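Local coordinates for acid phosphatase (Mycobacterium tuberculosis, PDB 2A6P), which hydrolyses a broad range of phosphate monoesters and can serve as a fructose-1,6-bisphosphatase in gluconeogenesis, with negligible phosphoglycerate mutase activity, at residues P60-P66 with L79-T85. Numbering follows the deposited sequence.
Sequences PIVICSP and LTVNEVT
In this beta-alpha-beta unit of the histidine phosphatase fold, strand 61-64 leads through helix 68-76 to the short edge strand 83-84, which pairs with strand 61-64 in parallel: Ile63 opposite Glu83 and Cys64 opposite Val84 (CA–CA 4.7 and 4.8 Å). Val62 O accepts twice, from Asn82 N (2.8 Å) and Glu83 N (3.1 Å), because Asn82, with phi/psi -94/-35°, departs from the extended conformation and brings successive NH groups to one carbonyl. Cys64 N donates to Glu83 O (2.8 Å), and Thr85 N to Cys64 O (3.1 Å). Near the start of strand 61-64, a water donates to Pro60 O (3.1 Å) and Thr80 O (3.0 Å), two acceptors that cannot pair with each other. Strand 61-64 is interior, its other edge hydrogen-bonded to strand 147-151, and burial suits its Ile, Val and Cys; exposed Glu83 suits the sheet's border. Val62, chi1 t, sets CG1 4.4 Å from Val81 CG2. Cys64 faces helix 68-76, touching Thr70 and Leu71, its CB 3.8 Å from Val81 CG1. Beyond the strand, Ser65 touches His152, the probable transition-state stabiliser. Thr85 OG1 hydrogen-bonds to Leu87 N, while its methyl CG2 packs 3.5 Å from Ile63 CG2.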
loop_
_atom_site.group_PDB
_atom_site.type_symbol
_atom_site.label_atom_id
_atom_site.label_comp_id
_atom_site.label_asym_id
_atom_site.label_seq_id
_atom_site.Cartn_x
_atom_site.Cartn_y
_atom_site.Cartn_z
ATOM N N PRO A 60 -17.122 -5.313 13.347
ATOM C CA PRO A 60 -15.751 -5.836 13.379
ATOM C C PRO A 60 -15.385 -6.827 14.484
ATOM O O PRO A 60 -15.708 -6.614 15.659
ATOM C CB PRO A 60 -14.897 -4.573 13.514
ATOM C CG PRO A 60 -15.783 -3.479 13.076
ATOM C CD PRO A 60 -17.112 -3.860 13.588
ATOM N N ILE A 61 -14.705 -7.908 14.107
ATOM C CA ILE A 61 -14.227 -8.857 15.101
ATOM C C ILE A 61 -12.749 -8.481 15.240
ATOM O O ILE A 61 -12.003 -8.479 14.256
ATOM C CB ILE A 61 -14.368 -10.335 14.654
ATOM C CG1 ILE A 61 -13.752 -11.246 15.727
ATOM C CG2 ILE A 61 -13.726 -10.541 13.305
ATOM C CD1 ILE A 61 -13.843 -12.737 15.413
ATOM N N VAL A 62 -12.345 -8.130 16.458
ATOM C CA VAL A 62 -10.968 -7.714 16.732
ATOM C C VAL A 62 -10.103 -8.794 17.379
ATOM O O VAL A 62 -10.405 -9.282 18.477
ATOM C CB VAL A 62 -10.950 -6.462 17.641
ATOM C CG1 VAL A 62 -9.522 -6.007 17.875
ATOM C CG2 VAL A 62 -11.790 -5.336 17.008
ATOM N N ILE A 63 -9.031 -9.158 16.678
ATOM C CA ILE A 63 -8.075 -10.159 17.131
ATOM C C ILE A 63 -6.799 -9.393 17.474
ATOM O O ILE A 63 -6.330 -8.573 16.674
ATOM C CB ILE A 63 -7.796 -11.202 16.023
ATOM C CG1 ILE A 63 -9.082 -11.958 15.667
ATOM C CG2 ILE A 63 -6.783 -12.228 16.514
ATOM C CD1 ILE A 63 -10.132 -11.123 14.990
ATOM N N CYS A 64 -6.227 -9.666 18.643
ATOM C CA CYS A 64 -5.048 -8.931 19.103
ATOM C C CYS A 64 -3.858 -9.791 19.544
ATOM O O CYS A 64 -4.036 -10.887 20.058
ATOM C CB CYS A 64 -5.472 -8.011 20.269
ATOM S SG CYS A 64 -4.257 -6.788 20.873
ATOM N N SER A 65 -2.647 -9.276 19.339
ATOM C CA SER A 65 -1.433 -9.976 19.751
ATOM C C SER A 65 -1.356 -9.910 21.292
ATOM O O SER A 65 -1.769 -8.914 21.915
ATOM C CB SER A 65 -0.205 -9.311 19.140
ATOM O OG SER A 65 0.971 -9.765 19.786
ATOM N N PRO A 66 -0.812 -10.957 21.922
ATOM C CA PRO A 66 -0.691 -11.028 23.386
ATOM C C PRO A 66 0.217 -10.012 24.074
ATOM O O PRO A 66 0.098 -9.802 25.277
ATOM C CB PRO A 66 -0.202 -12.462 23.619
ATOM C CG PRO A 66 -0.704 -13.206 22.406
ATOM C CD PRO A 66 -0.412 -12.229 21.306
ATOM N N LEU A 79 -10.986 0.134 21.298
ATOM C CA LEU A 79 -11.520 -1.090 20.741
ATOM C C LEU A 79 -11.797 -2.124 21.826
ATOM O O LEU A 79 -11.197 -2.100 22.900
ATOM C CB LEU A 79 -10.527 -1.689 19.743
ATOM C CG LEU A 79 -10.017 -0.841 18.576
ATOM C CD1 LEU A 79 -8.896 -1.586 17.857
ATOM C CD2 LEU A 79 -11.161 -0.537 17.626
ATOM N N THR A 80 -12.721 -3.033 21.544
ATOM C CA THR A 80 -13.018 -4.101 22.474
ATOM C C THR A 80 -12.507 -5.337 21.737
ATOM O O THR A 80 -12.942 -5.640 20.616
ATOM C CB THR A 80 -14.536 -4.201 22.776
ATOM O OG1 THR A 80 -15.250 -4.570 21.590
ATOM C CG2 THR A 80 -15.053 -2.858 23.265
ATOM N N VAL A 81 -11.541 -6.013 22.355
ATOM C CA VAL A 81 -10.916 -7.200 21.776
ATOM C C VAL A 81 -11.762 -8.463 21.934
ATOM O O VAL A 81 -12.232 -8.779 23.030
ATOM C CB VAL A 81 -9.517 -7.439 22.404
ATOM C CG1 VAL A 81 -8.885 -8.707 21.822
ATOM C CG2 VAL A 81 -8.626 -6.226 22.147
ATOM N N ASN A 82 -11.936 -9.188 20.832
ATOM C CA ASN A 82 -12.728 -10.416 20.819
ATOM C C ASN A 82 -11.871 -11.660 21.031
ATOM O O ASN A 82 -12.315 -12.616 21.657
ATOM C CB ASN A 82 -13.485 -10.547 19.489
ATOM C CG ASN A 82 -14.476 -9.426 19.276
ATOM O OD1 ASN A 82 -15.463 -9.322 20.001
ATOM N ND2 ASN A 82 -14.217 -8.576 18.290
ATOM N N GLU A 83 -10.650 -11.644 20.504
ATOM C CA GLU A 83 -9.744 -12.785 20.637
ATOM C C GLU A 83 -8.295 -12.314 20.820
ATOM O O GLU A 83 -7.819 -11.443 20.083
ATOM C CB GLU A 83 -9.787 -13.665 19.381
ATOM C CG GLU A 83 -11.165 -13.952 18.783
ATOM C CD GLU A 83 -11.828 -15.205 19.337
ATOM O OE1 GLU A 83 -11.098 -16.156 19.688
ATOM O OE2 GLU A 83 -13.077 -15.254 19.403
ATOM N N VAL A 84 -7.609 -12.887 21.807
ATOM C CA VAL A 84 -6.203 -12.573 22.051
ATOM C C VAL A 84 -5.478 -13.871 21.713
ATOM O O VAL A 84 -5.788 -14.915 22.281
ATOM C CB VAL A 84 -5.933 -12.198 23.520
ATOM C CG1 VAL A 84 -4.431 -11.968 23.735
ATOM C CG2 VAL A 84 -6.700 -10.943 23.878
ATOM N N THR A 85 -4.531 -13.814 20.780
ATOM C CA THR A 85 -3.819 -15.011 20.368
ATOM C C THR A 85 -2.395 -14.755 19.881
ATOM O O THR A 85 -2.115 -13.763 19.202
ATOM C CB THR A 85 -4.624 -15.745 19.253
ATOM O OG1 THR A 85 -3.823 -16.774 18.647
ATOM C CG2 THR A 85 -5.069 -14.746 18.184
HETATM O O HOH W 1 -15.118 -6.277 18.645
#